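Side-chain contacts in aminotransferase, class III (Thermomicrobium roseum, PDB 6IO1), which acts as a thermostable (S)-enantioselective omega-transaminase, using pyridoxal 5'-phosphate to carry amino groups from amine donors to carbonyl acceptors: residues E4-A9 and W46-K51; A13-I16 and L20-L23; R103-E106 and L112-F115; V63-G68 and L335-I340. All blocks are in the same frame, centred on the assembly; numbering follows the deposited sequence.

Contact 1: residues E4-A9 and W46-K51; sequences ETWNAA and WDAEGK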
loop_
_atom_site.group_PDB
_atom_site.type_symbol
_atom_site.label_atom_id
_atom_site.label_comp_id
_atom_site.label_asym_id
_atom_site.label_seq_id
_atom_site.Cartn_x
_atom_site.Cartn_y
_atom_site.Cartn_z
ATOM N N GLU B 4 12.319 25.319 -7.708
ATOM C CA GLU B 4 11.100 25.531 -6.937
ATOM C C GLU B 4 10.633 26.978 -7.034
ATOM O O GLU B 4 11.440 27.904 -6.965
ATOM C CB GLU B 4 11.326 25.157 -5.473
ATOM C CG GLU B 4 11.713 23.709 -5.250
ATOM C CD GLU B 4 11.598 23.303 -3.797
ATOM O OE1 GLU B 4 10.706 22.492 -3.470
ATOM O OE2 GLU B 4 12.398 23.802 -2.979
ATOM N N THR B 5 9.325 27.167 -7.200
ATOM C CA THR B 5 8.714 28.491 -7.255
ATOM C C THR B 5 7.526 28.583 -6.305
ATOM O O THR B 5 6.444 29.043 -6.675
ATOM C CB THR B 5 8.270 28.834 -8.674
ATOM O OG1 THR B 5 7.363 27.830 -9.145
ATOM C CG2 THR B 5 9.468 28.911 -9.607
ATOM N N TRP B 6 7.706 28.181 -5.051
ATOM C CA TRP B 6 6.591 28.168 -4.118
ATOM C C TRP B 6 6.748 29.287 -3.097
ATOM O O TRP B 6 7.862 29.668 -2.732
ATOM C CB TRP B 6 6.491 26.819 -3.390
ATOM C CG TRP B 6 7.775 26.369 -2.726
ATOM C CD1 TRP B 6 8.648 25.426 -3.189
ATOM C CD2 TRP B 6 8.319 26.835 -1.478
ATOM N NE1 TRP B 6 9.699 25.281 -2.316
ATOM C CE2 TRP B 6 9.521 26.134 -1.259
ATOM C CE3 TRP B 6 7.905 27.774 -0.526
ATOM C CZ2 TRP B 6 10.314 26.347 -0.132
ATOM C CZ3 TRP B 6 8.696 27.987 0.586
ATOM C CH2 TRP B 6 9.884 27.275 0.776
ATOM N N ASN B 7 5.615 29.855 -2.689
ATOM C CA ASN B 7 5.558 30.790 -1.575
ATOM C C ASN B 7 4.718 30.174 -0.461
ATOM O O ASN B 7 3.742 29.464 -0.728
ATOM C CB ASN B 7 5.040 32.176 -2.012
ATOM C CG ASN B 7 3.533 32.262 -2.087
ATOM O OD1 ASN B 7 2.843 32.283 -1.067
ATOM N ND2 ASN B 7 3.014 32.360 -3.305
ATOM N N ALA B 8 5.110 30.447 0.786
ATOM C CA ALA B 8 4.524 29.759 1.936
ATOM C C ALA B 8 3.020 29.996 2.049
ATOM O O ALA B 8 2.253 29.058 2.301
ATOM C CB ALA B 8 5.234 30.201 3.216
ATOM N N ALA B 9 2.581 31.248 1.889
ATOM C CA ALA B 9 1.158 31.550 2.020
ATOM C C ALA B 9 0.336 30.805 0.976
ATOM O O ALA B 9 -0.730 30.252 1.287
ATOM C CB ALA B 9 0.929 33.057 1.910
ATOM N N TRP B 46 13.266 21.997 8.093
ATOM C CA TRP B 46 12.926 23.413 8.043
ATOM C C TRP B 46 11.547 23.582 7.426
ATOM O O TRP B 46 11.201 22.886 6.467
ATOM C CB TRP B 46 13.964 24.210 7.246
ATOM C CG TRP B 46 15.274 24.376 7.960
ATOM C CD1 TRP B 46 15.682 25.460 8.682
ATOM C CD2 TRP B 46 16.347 23.430 8.016
ATOM N NE1 TRP B 46 16.944 25.246 9.185
ATOM C CE2 TRP B 46 17.373 24.006 8.790
ATOM C CE3 TRP B 46 16.540 22.150 7.486
ATOM C CZ2 TRP B 46 18.574 23.347 9.049
ATOM C CZ3 TRP B 46 17.732 21.497 7.744
ATOM C CH2 TRP B 46 18.734 22.096 8.518
ATOM N N ASP B 47 10.760 24.506 7.973
ATOM C CA ASP B 47 9.436 24.744 7.424
ATOM C C ASP B 47 9.507 25.787 6.308
ATOM O O ASP B 47 10.571 26.320 5.984
ATOM C CB ASP B 47 8.442 25.128 8.528
ATOM C CG ASP B 47 8.716 26.493 9.156
ATOM O OD1 ASP B 47 9.536 27.279 8.639
ATOM O OD2 ASP B 47 8.080 26.784 10.192
ATOM N N ALA B 48 8.351 26.081 5.709
ATOM C CA ALA B 48 8.303 26.990 4.569
ATOM C C ALA B 48 8.736 28.405 4.926
ATOM O O ALA B 48 9.152 29.156 4.037
ATOM C CB ALA B 48 6.894 27.010 3.976
ATOM N N GLU B 49 8.655 28.786 6.198
ATOM C CA GLU B 49 9.036 30.123 6.633
ATOM C C GLU B 49 10.476 30.199 7.128
ATOM O O GLU B 49 10.896 31.257 7.605
ATOM C CB GLU B 49 8.071 30.610 7.720
ATOM C CG GLU B 49 6.664 30.881 7.199
ATOM C CD GLU B 49 5.683 31.223 8.298
ATOM O OE1 GLU B 49 5.954 32.164 9.071
ATOM O OE2 GLU B 49 4.633 30.554 8.384
ATOM N N GLY B 50 11.238 29.109 7.026
ATOM C CA GLY B 50 12.637 29.088 7.405
ATOM C C GLY B 50 12.920 28.674 8.830
ATOM O O GLY B 50 14.092 28.623 9.224
ATOM N N LYS B 51 11.892 28.380 9.612
ATOM C CA LYS B 51 12.091 27.940 10.981
ATOM C C LYS B 51 12.624 26.508 11.017
ATOM O O LYS B 51 12.212 25.656 10.226
ATOM C CB LYS B 51 10.773 28.055 11.739
ATOM C CG LYS B 51 10.830 27.521 13.138
ATOM C CD LYS B 51 9.679 28.029 13.958
ATOM C CE LYS B 51 9.773 27.492 15.355
ATOM N NZ LYS B 51 8.761 28.126 16.248
#
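The lead-in to helix 8-18 rests here on a β-hairpin tip, where W6 and A8 meet A48 at the surface of the subunit. The tip is a type I turn from D47 to G50 that joins strands 44-47 and 52-55. G50 has a positive phi of 92° and D47 N bonds to K51 O, which makes this a turn with a G1 bulge. A48 stands at the second position of the turn and turns its methyl toward the helix start. Its CB lies 3.7 Å from A8 CB, and W6 CZ3 closes on the same A48 CB at 4.0 Å. The indole arrives edge first: A48 O lies near the ring plane, 3.7 Å from W6 CZ3. W6 reaches this spot with CG between its own backbone N and carbonyl carbon (chi1 53°), which swings the six-membered ring out to the hairpin. The aliphatic part of E49 finishes the patch, with its CG 4.3 Å from A8 CB. W6 also packs on V38 of strand 35-41 and on P95 of the second subunit. D47 stiffens the turn from inside. Its OD1 takes K51 N at 2.8 Å, from above the carboxylate plane, and E49 N more weakly, while its OD2 bonds to Y53 OH. On the other side N7 sits at the N-cap, and its OD1 holds E10 N. No hydrogen bond crosses between the two segments, so the polar groups organise each segment separately and the join depends on methyl groups and an aromatic edge.

Contact 2: residues A13-I16 and L20-L23; sequences AKDI and LHPL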
loop_
_atom_site.group_PDB
_atom_site.type_symbol
_atom_site.label_atom_id
_atom_site.label_comp_id
_atom_site.label_asym_id
_atom_site.label_seq_id
_atom_site.Cartn_x
_atom_site.Cartn_y
_atom_site.Cartn_z
ATOM N N ALA B 13 -2.627 28.005 1.624
ATOM C CA ALA B 13 -3.956 28.135 1.032
ATOM C C ALA B 13 -4.301 26.918 0.180
ATOM O O ALA B 13 -5.406 26.371 0.276
ATOM C CB ALA B 13 -4.037 29.417 0.204
ATOM N N LYS B 14 -3.361 26.482 -0.663
ATOM C CA LYS B 14 -3.597 25.324 -1.518
ATOM C C LYS B 14 -3.814 24.062 -0.695
ATOM O O LYS B 14 -4.654 23.223 -1.043
ATOM C CB LYS B 14 -2.424 25.133 -2.479
ATOM C CG LYS B 14 -2.358 26.127 -3.624
ATOM C CD LYS B 14 -1.116 25.879 -4.467
ATOM C CE LYS B 14 -1.218 26.541 -5.830
ATOM N NZ LYS B 14 0.084 26.506 -6.554
ATOM N N ASP B 15 -3.058 23.901 0.394
ATOM C CA ASP B 15 -3.232 22.733 1.249
ATOM C C ASP B 15 -4.617 22.723 1.877
ATOM O O ASP B 15 -5.294 21.689 1.898
ATOM C CB ASP B 15 -2.152 22.706 2.329
ATOM C CG ASP B 15 -2.158 21.414 3.117
ATOM O OD1 ASP B 15 -1.525 20.436 2.667
ATOM O OD2 ASP B 15 -2.807 21.370 4.184
ATOM N N ILE B 16 -5.051 23.870 2.407
ATOM C CA ILE B 16 -6.389 23.944 2.991
ATOM C C ILE B 16 -7.446 23.655 1.931
ATOM O O ILE B 16 -8.449 22.980 2.198
ATOM C CB ILE B 16 -6.609 25.316 3.655
ATOM C CG1 ILE B 16 -5.732 25.452 4.900
ATOM C CG2 ILE B 16 -8.076 25.511 4.020
ATOM C CD1 ILE B 16 -5.687 26.855 5.461
ATOM N N LEU B 20 -6.652 16.546 1.687
ATOM C CA LEU B 20 -7.400 15.809 2.706
ATOM C C LEU B 20 -6.394 15.015 3.533
ATOM O O LEU B 20 -6.117 13.847 3.260
ATOM C CB LEU B 20 -8.442 14.910 2.052
ATOM C CG LEU B 20 -9.537 14.299 2.927
ATOM C CD1 LEU B 20 -10.608 15.328 3.239
ATOM C CD2 LEU B 20 -10.143 13.085 2.240
ATOM N N HIS B 21 -5.837 15.667 4.550
ATOM C CA HIS B 21 -4.756 15.076 5.326
ATOM C C HIS B 21 -5.207 13.786 6.006
ATOM O O HIS B 21 -6.344 13.698 6.486
ATOM C CB HIS B 21 -4.265 16.055 6.392
ATOM C CG HIS B 21 -3.445 17.183 5.857
ATOM N ND1 HIS B 21 -2.070 17.213 5.950
ATOM C CD2 HIS B 21 -3.806 18.331 5.238
ATOM C CE1 HIS B 21 -1.619 18.329 5.406
ATOM N NE2 HIS B 21 -2.652 19.026 4.967
ATOM N N PRO B 22 -4.352 12.769 6.061
ATOM C CA PRO B 22 -4.614 11.628 6.938
ATOM C C PRO B 22 -4.169 11.924 8.362
ATOM O O PRO B 22 -3.238 12.698 8.599
ATOM C CB PRO B 22 -3.771 10.509 6.320
ATOM C CG PRO B 22 -2.633 11.218 5.678
ATOM C CD PRO B 22 -3.115 12.595 5.280
ATOM N N LEU B 23 -4.848 11.280 9.314
ATOM C CA LEU B 23 -4.502 11.377 10.735
ATOM C C LEU B 23 -4.417 12.834 11.187
ATOM O O LEU B 23 -3.496 13.238 11.899
ATOM C CB LEU B 23 -3.194 10.639 11.028
ATOM C CG LEU B 23 -3.293 9.263 11.689
ATOM C CD1 LEU B 23 -3.789 9.389 13.118
ATOM C CD2 LEU B 23 -4.195 8.338 10.884
#
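This is a buried histidine-carboxylate hydrogen bond that ties D15, near the end of helix 8-18, to H21 in the loop leading to helix 26-32. H21 NE2 donates to D15 OD2 over 2.5 Å, a very short distance, with a nearly straight N-H...O angle of 162°. The two side chains reach for each other from opposite directions. D15 extends with CG anti to its backbone N (chi1 -172°), and its carboxylate meets the imidazole at the edge, with the two planes turned 58° apart. The other oxygen, D15 OD1, accepts a hydrogen bond from H19 ND1, so both oxygens of the carboxylate are engaged by histidines. H21 is held at its far nitrogen as well: ND1 bonds to the backbone oxygen of T88 in the second subunit. With a carbonyl at one nitrogen and a carboxylate at the other, the ring is probably protonated on both, and the pair would then carry ionic character. L29 and P34 pack against both D15 and H21, while I98 and L92 of the second subunit add apolar cover. The arrangement is a buried His-Asp pair at a dimer interface, fixing the chain where it leaves the N-terminal helix.

Contact 3: residues R103-E106 and L112-F115; sequences RLAE and LDHF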
loop_
_atom_site.group_PDB
_atom_site.type_symbol
_atom_site.label_atom_id
_atom_site.label_comp_id
_atom_site.label_asym_id
_atom_site.label_seq_id
_atom_site.Cartn_x
_atom_site.Cartn_y
_atom_site.Cartn_z
ATOM N N ARG B 103 19.843 -10.555 0.468
ATOM C CA ARG B 103 20.463 -9.859 1.588
ATOM C C ARG B 103 19.595 -9.938 2.836
ATOM O O ARG B 103 20.107 -10.128 3.945
ATOM C CB ARG B 103 20.729 -8.405 1.209
ATOM C CG ARG B 103 21.662 -7.679 2.149
ATOM C CD ARG B 103 22.155 -6.400 1.510
ATOM N NE ARG B 103 23.215 -5.771 2.287
ATOM C CZ ARG B 103 23.704 -4.564 2.028
ATOM N NH1 ARG B 103 23.211 -3.850 1.026
ATOM N NH2 ARG B 103 24.672 -4.062 2.782
ATOM N N LEU B 104 18.278 -9.781 2.678
ATOM C CA LEU B 104 17.373 -9.918 3.812
ATOM C C LEU B 104 17.359 -11.343 4.345
ATOM O O LEU B 104 17.216 -11.547 5.555
ATOM C CB LEU B 104 15.964 -9.483 3.415
ATOM C CG LEU B 104 15.774 -7.988 3.149
ATOM C CD1 LEU B 104 14.322 -7.688 2.818
ATOM C CD2 LEU B 104 16.242 -7.164 4.337
ATOM N N ALA B 105 17.492 -12.336 3.462
ATOM C CA ALA B 105 17.623 -13.713 3.928
ATOM C C ALA B 105 18.848 -13.864 4.819
ATOM O O ALA B 105 18.815 -14.588 5.820
ATOM C CB ALA B 105 17.699 -14.670 2.741
ATOM N N GLU B 106 19.941 -13.185 4.467
ATOM C CA GLU B 106 21.119 -13.214 5.332
ATOM C C GLU B 106 20.862 -12.481 6.648
ATOM O O GLU B 106 21.184 -12.991 7.728
ATOM C CB GLU B 106 22.329 -12.611 4.618
ATOM C CG GLU B 106 23.543 -12.457 5.529
ATOM C CD GLU B 106 24.815 -12.128 4.771
ATOM O OE1 GLU B 106 25.658 -11.384 5.316
ATOM O OE2 GLU B 106 24.972 -12.614 3.633
ATOM N N LEU B 112 14.246 -17.656 8.007
ATOM C CA LEU B 112 13.445 -16.567 7.448
ATOM C C LEU B 112 14.146 -16.118 6.172
ATOM O O LEU B 112 14.891 -15.136 6.135
ATOM C CB LEU B 112 13.296 -15.424 8.443
ATOM C CG LEU B 112 12.345 -15.632 9.621
ATOM C CD1 LEU B 112 12.507 -14.506 10.626
ATOM C CD2 LEU B 112 10.906 -15.720 9.139
ATOM N N ASP B 113 13.899 -16.870 5.101
ATOM C CA ASP B 113 14.666 -16.718 3.878
ATOM C C ASP B 113 13.839 -16.427 2.635
ATOM O O ASP B 113 14.428 -16.296 1.557
ATOM C CB ASP B 113 15.507 -17.978 3.622
ATOM C CG ASP B 113 16.667 -18.118 4.591
ATOM O OD1 ASP B 113 17.023 -17.118 5.247
ATOM O OD2 ASP B 113 17.226 -19.230 4.691
ATOM N N HIS B 114 12.512 -16.316 2.721
ATOM C CA HIS B 114 11.728 -16.079 1.514
ATOM C C HIS B 114 10.906 -14.810 1.672
ATOM O O HIS B 114 10.216 -14.639 2.674
ATOM C CB HIS B 114 10.854 -17.293 1.213
ATOM C CG HIS B 114 11.629 -18.572 1.140
ATOM N ND1 HIS B 114 11.975 -19.168 -0.054
ATOM C CD2 HIS B 114 12.145 -19.358 2.114
ATOM C CE1 HIS B 114 12.660 -20.272 0.188
ATOM N NE2 HIS B 114 12.777 -20.411 1.496
ATOM N N PHE B 115 10.970 -13.920 0.685
ATOM C CA PHE B 115 10.422 -12.582 0.862
ATOM C C PHE B 115 9.524 -12.179 -0.297
ATOM O O PHE B 115 9.810 -12.478 -1.461
ATOM C CB PHE B 115 11.550 -11.554 1.020
ATOM C CG PHE B 115 12.440 -11.816 2.198
ATOM C CD1 PHE B 115 13.526 -12.667 2.087
ATOM C CD2 PHE B 115 12.185 -11.219 3.419
ATOM C CE1 PHE B 115 14.340 -12.916 3.173
ATOM C CE2 PHE B 115 12.996 -11.463 4.510
ATOM C CZ PHE B 115 14.076 -12.313 4.386
#
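L104 lays its CB over one face of the F115 ring, 3.7 Å from the centroid and 19° off the ring normal, a CH-π contact displaced toward the rim at CZ. The closest part of that overlap is L104 CB to F115 CZ at 3.5 Å. F115 points toward the helix from its strand, with CG anti to the carbonyl carbon (chi1 -60°), and the CE1-CZ side of the ring sits against the backbone that joins L104 to A105. There F115 CE1 comes within 3.2 Å of A105 N, at a slant. A105 CB adds an apolar touch to F115 CE1 at 3.8 Å and also leans on D113, 3.6 Å from its OD1. The two backbones run very close here, with A105 CA 4.2 Å from D113 CA. The carboxylate gains nothing polar from the closeness: D113 OD1 lies 3.2 Å from A105 O, and L112 O is near it too. All three oxygens are acceptors, a crowding that may raise the pKa of D113 somewhat. D113 and H114 form a classic β bulge, both facing V303 of the adjacent strand 299-304. Strand 112-118 is outermost in its seven-stranded sheet within this chain, and helix 95-107 lies against its start. F287 of strand 284-287 packs on both L104 and F115 from within the sheet, R103 reaches across to helix 328-344, and H18 of the second subunit bonds to D113 O and packs on A105.

Contact 4: residues V63-G68 and L335-I340; sequences VNIGHG and LRNLDI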
loop_
_atom_site.group_PDB
_atom_site.type_symbol
_atom_site.label_atom_id
_atom_site.label_comp_id
_atom_site.label_asym_id
_atom_site.label_seq_id
_atom_site.Cartn_x
_atom_site.Cartn_y
_atom_site.Cartn_z
ATOM N N VAL B 63 12.674 7.535 9.324
ATOM C CA VAL B 63 13.878 8.130 8.746
ATOM C C VAL B 63 15.074 7.758 9.616
ATOM O O VAL B 63 15.621 8.596 10.341
ATOM C CB VAL B 63 13.741 9.656 8.587
ATOM C CG1 VAL B 63 14.901 10.210 7.768
ATOM C CG2 VAL B 63 12.423 9.997 7.915
ATOM N N ASN B 64 15.475 6.486 9.551
ATOM C CA ASN B 64 16.448 5.953 10.499
ATOM C C ASN B 64 17.844 6.534 10.293
ATOM O O ASN B 64 18.518 6.886 11.267
ATOM C CB ASN B 64 16.469 4.427 10.408
ATOM C CG ASN B 64 15.211 3.799 10.976
ATOM O OD1 ASN B 64 14.224 4.488 11.235
ATOM N ND2 ASN B 64 15.240 2.487 11.176
ATOM N N ILE B 65 18.309 6.640 9.041
ATOM C CA ILE B 65 19.659 7.145 8.796
ATOM C C ILE B 65 19.698 8.659 8.640
ATOM O O ILE B 65 20.771 9.216 8.373
ATOM C CB ILE B 65 20.308 6.486 7.560
ATOM C CG1 ILE B 65 19.670 6.997 6.266
ATOM C CG2 ILE B 65 20.228 4.971 7.656
ATOM C CD1 ILE B 65 20.415 6.571 5.017
ATOM N N GLY B 66 18.569 9.342 8.801
ATOM C CA GLY B 66 18.535 10.787 8.737
ATOM C C GLY B 66 18.262 11.316 7.341
ATOM O O GLY B 66 18.289 10.596 6.340
ATOM N N HIS B 67 17.989 12.616 7.285
ATOM C CA HIS B 67 17.684 13.277 6.027
ATOM C C HIS B 67 18.967 13.645 5.284
ATOM O O HIS B 67 20.058 13.710 5.859
ATOM C CB HIS B 67 16.858 14.543 6.262
ATOM C CG HIS B 67 15.572 14.313 6.996
ATOM N ND1 HIS B 67 14.467 13.741 6.403
ATOM C CD2 HIS B 67 15.209 14.602 8.268
ATOM C CE1 HIS B 67 13.483 13.677 7.282
ATOM N NE2 HIS B 67 13.907 14.192 8.422
ATOM N N GLY B 68 18.821 13.885 3.982
ATOM C CA GLY B 68 19.887 14.455 3.181
ATOM C C GLY B 68 20.991 13.522 2.740
ATOM O O GLY B 68 22.090 13.993 2.434
ATOM N N LEU B 335 18.883 -1.190 -0.645
ATOM C CA LEU B 335 20.228 -1.756 -0.602
ATOM C C LEU B 335 21.245 -0.712 -0.153
ATOM O O LEU B 335 22.099 -0.989 0.699
ATOM C CB LEU B 335 20.606 -2.321 -1.971
ATOM C CG LEU B 335 19.865 -3.582 -2.424
ATOM C CD1 LEU B 335 20.213 -3.920 -3.866
ATOM C CD2 LEU B 335 20.179 -4.752 -1.505
ATOM N N ARG B 336 21.154 0.502 -0.702
ATOM C CA ARG B 336 22.075 1.560 -0.284
ATOM C C ARG B 336 21.861 1.938 1.183
ATOM O O ARG B 336 22.828 2.152 1.934
ATOM C CB ARG B 336 21.908 2.782 -1.185
ATOM C CG ARG B 336 23.159 3.630 -1.316
ATOM C CD ARG B 336 24.223 2.918 -2.131
ATOM N NE ARG B 336 25.481 3.657 -2.140
ATOM C CZ ARG B 336 26.423 3.537 -1.211
ATOM N NH1 ARG B 336 26.265 2.679 -0.212
ATOM N NH2 ARG B 336 27.536 4.252 -1.294
ATOM N N ASN B 337 20.598 2.026 1.604
ATOM C CA ASN B 337 20.280 2.339 2.991
ATOM C C ASN B 337 20.831 1.279 3.933
ATOM O O ASN B 337 21.330 1.601 5.014
ATOM C CB ASN B 337 18.765 2.475 3.153
ATOM C CG ASN B 337 18.357 2.820 4.567
ATOM O OD1 ASN B 337 18.650 3.906 5.062
ATOM N ND2 ASN B 337 17.669 1.896 5.225
ATOM N N LEU B 338 20.724 0.006 3.546
ATOM C CA LEU B 338 21.294 -1.070 4.348
ATOM C C LEU B 338 22.812 -0.974 4.391
ATOM O O LEU B 338 23.425 -1.249 5.428
ATOM C CB LEU B 338 20.855 -2.425 3.796
ATOM C CG LEU B 338 19.403 -2.809 4.085
ATOM C CD1 LEU B 338 19.093 -4.197 3.547
ATOM C CD2 LEU B 338 19.123 -2.730 5.576
ATOM N N ASP B 339 23.435 -0.583 3.274
ATOM C CA ASP B 339 24.877 -0.362 3.279
ATOM C C ASP B 339 25.256 0.648 4.352
ATOM O O ASP B 339 26.151 0.405 5.172
ATOM C CB ASP B 339 25.347 0.139 1.911
ATOM C CG ASP B 339 25.242 -0.912 0.830
ATOM O OD1 ASP B 339 25.078 -2.102 1.166
ATOM O OD2 ASP B 339 25.327 -0.545 -0.360
ATOM N N ILE B 340 24.547 1.777 4.381
ATOM C CA ILE B 340 24.862 2.824 5.350
ATOM C C ILE B 340 24.550 2.363 6.772
ATOM O O ILE B 340 25.338 2.592 7.699
ATOM C CB ILE B 340 24.119 4.122 4.993
ATOM C CG1 ILE B 340 24.617 4.654 3.648
ATOM C CG2 ILE B 340 24.309 5.166 6.083
ATOM C CD1 ILE B 340 23.914 5.907 3.185
#
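Loop 63-68, an irregular link between helices 58-61 and 70-82, passes helix 328-344 with I65 CA 7.6 Å from N337 CA. It is a buried loop-on-helix contact in a fold type I aminotransferase, made by three side chains: I65, N337 and I340. I65 points at the helix and straddles the amide oxygen of N337. Its CG1 is lodged between the backbone N and the carbonyl carbon (chi1 72°), which spreads both branches around that oxygen. I65 CD1 and I65 CG2 each lie 3.2 Å from N337 OD1, a tight approach of methyl groups to a carbonyl. N337 comes across obliquely, with CG anti to its backbone N (chi1 -179°), a torsion that carries the amide off the helix toward the loop. The oxygen is not left to the methyls alone, since S293 OG hydrogen-bonds to N337 OD1 and also takes the backbone N of I65. One hydroxyl thus fastens the loop and the helix side chain together. The nitrogen, N337 ND2, makes weak bonds to the backbone oxygens of G290 and I291, the two residues that follow K289 of the PMP pocket, so N337 probably helps place the backbone just behind that site. N64 also points toward the helix but makes no close contact with it; R268 bonds to its OD1. L72 of helix 70-82 closes over I65 and I340. One turn along from N337, I340 meets the isoleucine of the loop at about a right angle, methyl to methyl, with I340 CD1 4.0 Å from I65 CD1.

How the contacts relate
Contact 1 uses the start of helix 8-18 and contact 2 its C-terminal half, with centres 16 Å apart, and contact 2 is nested within the chain loop that contact 1 closes. Contacts 3 and 4, about 19 Å apart between centres, touch directly: R103 NH1 forms a 2.6 Å salt bridge with D339 OD1, and L104 CD2 packs on L338 CD1. Contacts 2 and 3 lie on opposite sides of the chain's centre, but the dimer brings their neighbourhoods together: H18 of the second subunit, between the segments of contact 2 in sequence, bonds to D113 O. All four contacts touch that subunit. The PMP is about 14 Å from the H21 side chain, while contact 4 reaches the pocket's edge through a weak bond from N337 to G290, the residue after K289.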